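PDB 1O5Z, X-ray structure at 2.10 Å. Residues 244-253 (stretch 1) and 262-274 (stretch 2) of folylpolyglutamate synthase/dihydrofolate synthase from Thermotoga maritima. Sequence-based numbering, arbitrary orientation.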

ATOM      1  N   SER A 244     -21.097   8.051   9.464  1.00 49.67           N
ATOM      2  CA  SER A 244     -21.745   7.719   8.195  1.00 49.78           C
ATOM      3  C   SER A 244     -20.765   7.485   7.060  1.00 50.01           C
ATOM      4  O   SER A 244     -19.792   8.188   6.901  1.00 49.70           O
ATOM      5  N   LEU A 245     -21.067   6.473   6.265  1.00 50.72           N
ATOM      6  CA  LEU A 245     -20.323   6.136   5.089  1.00 51.07           C
ATOM      7  C   LEU A 245     -21.030   6.760   3.900  1.00 51.16           C
ATOM      8  O   LEU A 245     -22.215   6.606   3.728  1.00 51.62           O
ATOM      9  N   LYS A 246     -20.291   7.476   3.082  1.00 51.88           N
ATOM     10  CA  LYS A 246     -20.848   8.157   1.945  1.00 51.79           C
ATOM     11  C   LYS A 246     -19.668   8.351   1.056  1.00 51.14           C
ATOM     12  O   LYS A 246     -18.637   8.779   1.535  1.00 49.68           O
ATOM     13  N   LEU A 247     -19.815   8.031  -0.219  1.00 51.25           N
ATOM     14  CA  LEU A 247     -18.704   8.101  -1.153  1.00 52.21           C
ATOM     15  C   LEU A 247     -17.935   9.401  -0.980  1.00 52.02           C
ATOM     16  O   LEU A 247     -18.543  10.465  -0.988  1.00 52.63           O
ATOM     17  N   HIS A 248     -16.620   9.295  -0.813  1.00 51.78           N
ATOM     18  CA  HIS A 248     -15.690  10.446  -0.618  1.00 52.36           C
ATOM     19  C   HIS A 248     -15.966  11.335   0.605  1.00 51.81           C
ATOM     20  O   HIS A 248     -15.440  12.428   0.718  1.00 51.03           O
ATOM     21  N   GLU A 249     -16.789  10.874   1.521  1.00 51.94           N
ATOM     22  CA  GLU A 249     -17.207  11.721   2.609  1.00 52.19           C
ATOM     23  C   GLU A 249     -17.639  10.833   3.753  1.00 50.90           C
ATOM     24  O   GLU A 249     -18.770  10.862   4.168  1.00 50.84           O
ATOM     25  N   ASN A 250     -16.690  10.043   4.254  1.00 49.85           N
ATOM     26  CA  ASN A 250     -16.949   9.041   5.272  1.00 48.94           C
ATOM     27  C   ASN A 250     -16.600   9.585   6.631  1.00 48.77           C
ATOM     28  O   ASN A 250     -15.466   9.892   6.926  1.00 47.35           O
ATOM     29  N   ARG A 251     -17.612   9.661   7.465  1.00 48.90           N
ATOM     30  CA  ARG A 251     -17.581  10.497   8.627  1.00 50.25           C
ATOM     31  C   ARG A 251     -17.522   9.620   9.890  1.00 48.85           C
ATOM     32  O   ARG A 251     -18.243   8.630  10.011  1.00 49.28           O
ATOM     33  N   PHE A 252     -16.615   9.967  10.802  1.00 48.26           N
ATOM     34  CA  PHE A 252     -16.406   9.221  12.047  1.00 46.49           C
ATOM     35  C   PHE A 252     -15.880  10.084  13.207  1.00 45.46           C
ATOM     36  O   PHE A 252     -15.339  11.168  12.991  1.00 44.27           O
ATOM     37  N   ASP A 253     -16.091   9.590  14.436  1.00 44.96           N
ATOM     38  CA  ASP A 253     -15.450  10.122  15.648  1.00 44.37           C
ATOM     39  C   ASP A 253     -14.237   9.262  16.006  1.00 44.11           C
ATOM     40  O   ASP A 253     -14.222   8.066  15.716  1.00 43.99           O
ATOM     41  N   ASP A 262     -16.791  13.801  13.914  1.00 47.13           N
ATOM     42  CA  ASP A 262     -17.022  14.050  12.482  1.00 47.13           C
ATOM     43  C   ASP A 262     -15.768  14.350  11.650  1.00 46.06           C
ATOM     44  O   ASP A 262     -15.731  15.298  10.868  1.00 45.00           O
ATOM     45  N   LEU A 263     -14.764  13.505  11.836  1.00 45.43           N
ATOM     46  CA  LEU A 263     -13.661  13.421  10.921  1.00 45.88           C
ATOM     47  C   LEU A 263     -14.147  12.813   9.617  1.00 46.42           C
ATOM     48  O   LEU A 263     -15.062  12.021   9.601  1.00 46.16           O
ATOM     49  N   VAL A 264     -13.498  13.177   8.530  1.00 47.17           N
ATOM     50  CA  VAL A 264     -13.901  12.766   7.212  1.00 47.36           C
ATOM     51  C   VAL A 264     -12.735  12.104   6.482  1.00 46.64           C
ATOM     52  O   VAL A 264     -11.616  12.653   6.405  1.00 47.01           O
ATOM     53  N   LEU A 265     -13.000  10.899   5.990  1.00 46.01           N
ATOM     54  CA  LEU A 265     -12.126  10.240   5.061  1.00 46.22           C
ATOM     55  C   LEU A 265     -12.677  10.294   3.669  1.00 46.16           C
ATOM     56  O   LEU A 265     -13.844  10.009   3.416  1.00 45.95           O
ATOM     57  N   THR A 266     -11.800  10.575   2.745  1.00 47.43           N
ATOM     58  CA  THR A 266     -12.155  10.538   1.362  1.00 48.97           C
ATOM     59  C   THR A 266     -12.156   9.096   0.901  1.00 49.74           C
ATOM     60  O   THR A 266     -13.079   8.660   0.206  1.00 49.30           O
ATOM     61  N   MET A 267     -11.145   8.357   1.345  1.00 51.31           N
ATOM     62  CA  MET A 267     -11.045   6.923   1.083  1.00 53.18           C
ATOM     63  C   MET A 267     -12.296   6.215   1.547  1.00 52.34           C
ATOM     64  O   MET A 267     -12.825   6.493   2.646  1.00 52.91           O
ATOM     65  N   ASN A 268     -12.780   5.306   0.710  1.00 51.60           N
ATOM     66  CA  ASN A 268     -14.041   4.617   0.967  1.00 50.65           C
ATOM     67  C   ASN A 268     -13.780   3.254   1.488  1.00 50.29           C
ATOM     68  O   ASN A 268     -12.722   2.708   1.262  1.00 49.85           O
ATOM     69  N   GLY A 269     -14.728   2.732   2.245  1.00 50.87           N
ATOM     70  CA  GLY A 269     -14.556   1.460   2.908  1.00 52.05           C
ATOM     71  C   GLY A 269     -14.459   1.669   4.408  1.00 52.73           C
ATOM     72  O   GLY A 269     -13.710   2.555   4.876  1.00 53.04           O
ATOM     73  N   PRO A 270     -15.213   0.871   5.178  1.00 52.77           N
ATOM     74  CA  PRO A 270     -15.233   1.012   6.663  1.00 52.34           C
ATOM     75  C   PRO A 270     -13.940   0.526   7.388  1.00 52.09           C
ATOM     76  O   PRO A 270     -13.608   1.046   8.459  1.00 51.49           O
ATOM     77  N   HIS A 271     -13.200  -0.412   6.787  1.00 51.79           N
ATOM     78  CA  HIS A 271     -11.832  -0.728   7.261  1.00 52.02           C
ATOM     79  C   HIS A 271     -10.931   0.479   7.252  1.00 49.71           C
ATOM     80  O   HIS A 271      -9.996   0.516   8.023  1.00 48.78           O
ATOM     81  N   GLN A 272     -11.174   1.435   6.351  1.00 48.05           N
ATOM     82  CA  GLN A 272     -10.311   2.595   6.278  1.00 46.70           C
ATOM     83  C   GLN A 272     -10.547   3.516   7.461  1.00 45.20           C
ATOM     84  O   GLN A 272      -9.636   4.265   7.865  1.00 44.58           O
ATOM     85  N   ILE A 273     -11.747   3.462   8.042  1.00 44.39           N
ATOM     86  CA  ILE A 273     -12.015   4.297   9.193  1.00 43.40           C
ATOM     87  C   ILE A 273     -11.207   3.745  10.377  1.00 43.40           C
ATOM     88  O   ILE A 273     -10.610   4.498  11.188  1.00 43.35           O
ATOM     89  N   GLU A 274     -11.085   2.436  10.425  1.00 43.03           N
ATOM     90  CA  GLU A 274     -10.228   1.842  11.435  1.00 43.56           C
ATOM     91  C   GLU A 274      -8.757   2.132  11.184  1.00 42.75           C
ATOM     92  O   GLU A 274      -7.994   2.334  12.110  1.00 43.63           O
TER

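Stretch 2 meets stretch 1 at D262, where the backbone N donates to D253 OD1 (2.9 Å, 161° at the hydrogen). D253 has chi1 m, which brings its carboxylate back although CA-to-CB points away. D262, also m, leaves its OD2 4.0 Å from D253 OD1, a close pair of like charges, and 3.5 Å from R251 CG.

The strands then pair antiparallel. L263 N donates to F252 O (2.7 Å) and F252 N to L263 O (2.8 Å), placing both side chains on one sheet face. L263 (m, t) lays its CB over the face of the F252 ring, 3.8 Å from the centroid and 20° off the normal, a CH-pi contact; its CD1 lies 3.6 Å from F252 CE2. V264 (t) turns to the other face with R251, its CG2 over one face of the guanidinium, 3.2 Å from NH1. R251 is held from its own side by a salt bridge, NH2 to E249 OE1 at 3.0 Å.

L265 (m, t) returns to the F252 face, its CG 4.0 Å from F252 CE1. Its O accepts from both N250 N (3.0 Å, 169°) and N250 ND2 (3.2 Å, 148°).

T266 (m) points away, yet water 1 links the stretches by donating to its OG1 (2.6 Å) and to H248 O (2.5 Å). M267 also points away and contributes little.

N268 (m) starts sideways, but its OD1 reaches in to accept from H248 N (2.8 Å, 152°) and N250 ND2 (2.9 Å, 174°), tying the K246-E249 turn to the strand that follows. G269 makes no contact. P270 CG touches L245 CD1 at 3.7 Å. From the helix, I273 (m, t) points in: CD1 meets L245 CD2 and CG2 meets F252 CG, each at 3.5 Å. H271, Q272 and E274 make no contact with stretch 1.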

ATOM      1  CB  SER A 244     -22.743   8.793   7.753  1.00 49.64           C
ATOM      2  OG  SER A 244     -22.097  10.019   7.505  1.00 51.30           O
ATOM      3  CB  LEU A 245     -20.313   4.634   4.939  1.00 51.14           C
ATOM      4  CG  LEU A 245     -19.729   3.857   6.112  1.00 52.74           C
ATOM      5  CD1 LEU A 245     -19.760   2.403   5.728  1.00 54.05           C
ATOM      6  CD2 LEU A 245     -18.291   4.255   6.431  1.00 54.92           C
ATOM      7  CB  LYS A 246     -21.373   9.514   2.384  1.00 52.35           C
ATOM      8  CG  LYS A 246     -22.545  10.038   1.554  1.00 55.72           C
ATOM      9  CD  LYS A 246     -22.184  11.260   0.703  1.00 58.15           C
ATOM     10  CE  LYS A 246     -22.804  12.525   1.268  1.00 58.33           C
ATOM     11  NZ  LYS A 246     -22.202  13.707   0.596  1.00 60.94           N
ATOM     12  CB  LEU A 247     -19.199   8.023  -2.599  1.00 52.45           C
ATOM     13  CG  LEU A 247     -19.163   6.726  -3.413  1.00 53.82           C
ATOM     14  CD1 LEU A 247     -19.124   7.121  -4.875  1.00 55.35           C
ATOM     15  CD2 LEU A 247     -17.987   5.807  -3.123  1.00 55.28           C
ATOM     16  CB  HIS A 248     -15.615  11.352  -1.864  1.00 52.69           C
ATOM     17  CG  HIS A 248     -15.802  10.625  -3.158  1.00 54.20           C
ATOM     18  ND1 HIS A 248     -14.877   9.724  -3.647  1.00 53.68           N
ATOM     19  CD2 HIS A 248     -16.813  10.666  -4.063  1.00 54.92           C
ATOM     20  CE1 HIS A 248     -15.317   9.231  -4.791  1.00 54.49           C
ATOM     21  NE2 HIS A 248     -16.487   9.789  -5.067  1.00 56.17           N
ATOM     22  CB  GLU A 249     -18.309  12.647   2.134  1.00 52.07           C
ATOM     23  CG  GLU A 249     -18.718  13.723   3.134  1.00 54.63           C
ATOM     24  CD  GLU A 249     -19.651  14.774   2.519  1.00 55.39           C
ATOM     25  OE1 GLU A 249     -20.647  15.197   3.180  1.00 56.27           O
ATOM     26  OE2 GLU A 249     -19.395  15.173   1.349  1.00 61.94           O
ATOM     27  CB  ASN A 250     -16.161   7.772   4.987  1.00 48.82           C
ATOM     28  CG  ASN A 250     -16.499   7.183   3.625  1.00 48.47           C
ATOM     29  OD1 ASN A 250     -17.550   6.538   3.470  1.00 46.05           O
ATOM     30  ND2 ASN A 250     -15.648   7.454   2.624  1.00 45.11           N
ATOM     31  CB  ARG A 251     -18.788  11.420   8.538  1.00 50.19           C
ATOM     32  CG  ARG A 251     -18.875  12.549   9.511  1.00 52.72           C
ATOM     33  CD  ARG A 251     -19.985  13.571   9.128  1.00 55.71           C
ATOM     34  NE  ARG A 251     -19.972  13.974   7.700  1.00 61.05           N
ATOM     35  CZ  ARG A 251     -19.276  15.005   7.159  1.00 63.56           C
ATOM     36  NH1 ARG A 251     -18.488  15.812   7.884  1.00 65.51           N
ATOM     37  NH2 ARG A 251     -19.375  15.222   5.853  1.00 63.48           N
ATOM     38  CB  PHE A 252     -15.483   8.028  11.792  1.00 46.24           C
ATOM     39  CG  PHE A 252     -14.091   8.407  11.436  1.00 45.29           C
ATOM     40  CD1 PHE A 252     -13.801   8.978  10.189  1.00 46.33           C
ATOM     41  CD2 PHE A 252     -13.049   8.217  12.359  1.00 45.76           C
ATOM     42  CE1 PHE A 252     -12.450   9.345   9.844  1.00 45.36           C
ATOM     43  CE2 PHE A 252     -11.712   8.580  12.054  1.00 43.62           C
ATOM     44  CZ  PHE A 252     -11.417   9.143  10.785  1.00 45.61           C
ATOM     45  CB  ASP A 253     -16.411  10.126  16.842  1.00 44.38           C
ATOM     46  CG  ASP A 253     -17.701  10.833  16.549  1.00 44.71           C
ATOM     47  OD1 ASP A 253     -17.714  11.706  15.648  1.00 45.89           O
ATOM     48  OD2 ASP A 253     -18.763  10.566  17.160  1.00 45.54           O
ATOM     49  CB  ASP A 262     -18.109  15.100  12.278  1.00 47.02           C
ATOM     50  CG  ASP A 262     -19.435  14.631  12.831  1.00 50.60           C
ATOM     51  OD1 ASP A 262     -20.131  15.449  13.477  1.00 52.50           O
ATOM     52  OD2 ASP A 262     -19.847  13.439  12.707  1.00 54.05           O
ATOM     53  CB  LEU A 263     -12.556  12.557  11.498  1.00 45.39           C
ATOM     54  CG  LEU A 263     -11.938  12.999  12.827  1.00 45.64           C
ATOM     55  CD1 LEU A 263     -11.075  11.880  13.332  1.00 47.40           C
ATOM     56  CD2 LEU A 263     -11.090  14.232  12.649  1.00 46.01           C
ATOM     57  CB  VAL A 264     -14.441  13.972   6.429  1.00 47.69           C
ATOM     58  CG1 VAL A 264     -14.826  13.583   4.991  1.00 48.77           C
ATOM     59  CG2 VAL A 264     -15.661  14.566   7.161  1.00 49.05           C
ATOM     60  CB  LEU A 265     -12.013   8.779   5.376  1.00 46.88           C
ATOM     61  CG  LEU A 265     -10.994   8.210   6.316  1.00 47.42           C
ATOM     62  CD1 LEU A 265     -11.174   6.735   6.151  1.00 48.58           C
ATOM     63  CD2 LEU A 265      -9.575   8.606   5.980  1.00 49.62           C
ATOM     64  CB  THR A 266     -11.175  11.401   0.620  1.00 49.56           C
ATOM     65  OG1 THR A 266     -11.361  12.732   1.099  1.00 51.44           O
ATOM     66  CG2 THR A 266     -11.516  11.515  -0.858  1.00 49.96           C
ATOM     67  CB  MET A 267      -9.891   6.318   1.847  1.00 53.13           C
ATOM     68  CG  MET A 267      -8.539   6.659   1.328  1.00 56.60           C
ATOM     69  SD  MET A 267      -7.332   5.918   2.451  1.00 59.86           S
ATOM     70  CE  MET A 267      -7.475   4.269   1.832  1.00 61.55           C
ATOM     71  CB  ASN A 268     -14.836   4.555  -0.285  1.00 50.23           C
ATOM     72  CG  ASN A 268     -15.208   5.914  -0.760  1.00 51.36           C
ATOM     73  OD1 ASN A 268     -16.074   6.603  -0.149  1.00 49.70           O
ATOM     74  ND2 ASN A 268     -14.545   6.351  -1.837  1.00 49.92           N
ATOM     75  CB  PRO A 270     -16.472   0.216   7.079  1.00 52.83           C
ATOM     76  CG  PRO A 270     -17.153  -0.180   5.763  1.00 52.74           C
ATOM     77  CD  PRO A 270     -16.095  -0.217   4.707  1.00 52.91           C
ATOM     78  CB  HIS A 271     -11.131  -1.818   6.440  1.00 53.40           C
ATOM     79  CG  HIS A 271     -11.560  -3.196   6.805  1.00 58.77           C
ATOM     80  ND1 HIS A 271     -11.500  -3.670   8.099  1.00 65.32           N
ATOM     81  CD2 HIS A 271     -12.098  -4.197   6.062  1.00 63.78           C
ATOM     82  CE1 HIS A 271     -11.979  -4.905   8.142  1.00 65.47           C
ATOM     83  NE2 HIS A 271     -12.342  -5.251   6.917  1.00 66.09           N
ATOM     84  CB  GLN A 272     -10.456   3.351   4.959  1.00 46.81           C
ATOM     85  CG  GLN A 272     -10.103   2.547   3.730  1.00 47.30           C
ATOM     86  CD  GLN A 272      -8.713   1.905   3.769  1.00 49.40           C
ATOM     87  OE1 GLN A 272      -8.523   0.870   3.146  1.00 56.64           O
ATOM     88  NE2 GLN A 272      -7.770   2.478   4.496  1.00 48.13           N
ATOM     89  CB  ILE A 273     -13.521   4.439   9.427  1.00 43.96           C
ATOM     90  CG1 ILE A 273     -14.074   5.459   8.440  1.00 44.19           C
ATOM     91  CG2 ILE A 273     -13.829   4.928  10.849  1.00 42.72           C
ATOM     92  CD1 ILE A 273     -15.555   5.360   8.254  1.00 47.48           C
ATOM     93  CB  GLU A 274     -10.497   0.339  11.554  1.00 43.66           C
ATOM     94  CG  GLU A 274     -11.836   0.076  12.208  1.00 46.28           C
ATOM     95  CD  GLU A 274     -11.918  -1.249  12.918  1.00 50.56           C
ATOM     96  OE1 GLU A 274     -11.004  -2.081  12.796  1.00 53.94           O
ATOM     97  OE2 GLU A 274     -12.920  -1.469  13.613  1.00 53.29           O
TER
HETATM   98  O   HOH W   1     -13.601  13.776   1.807  1.00 58.37           O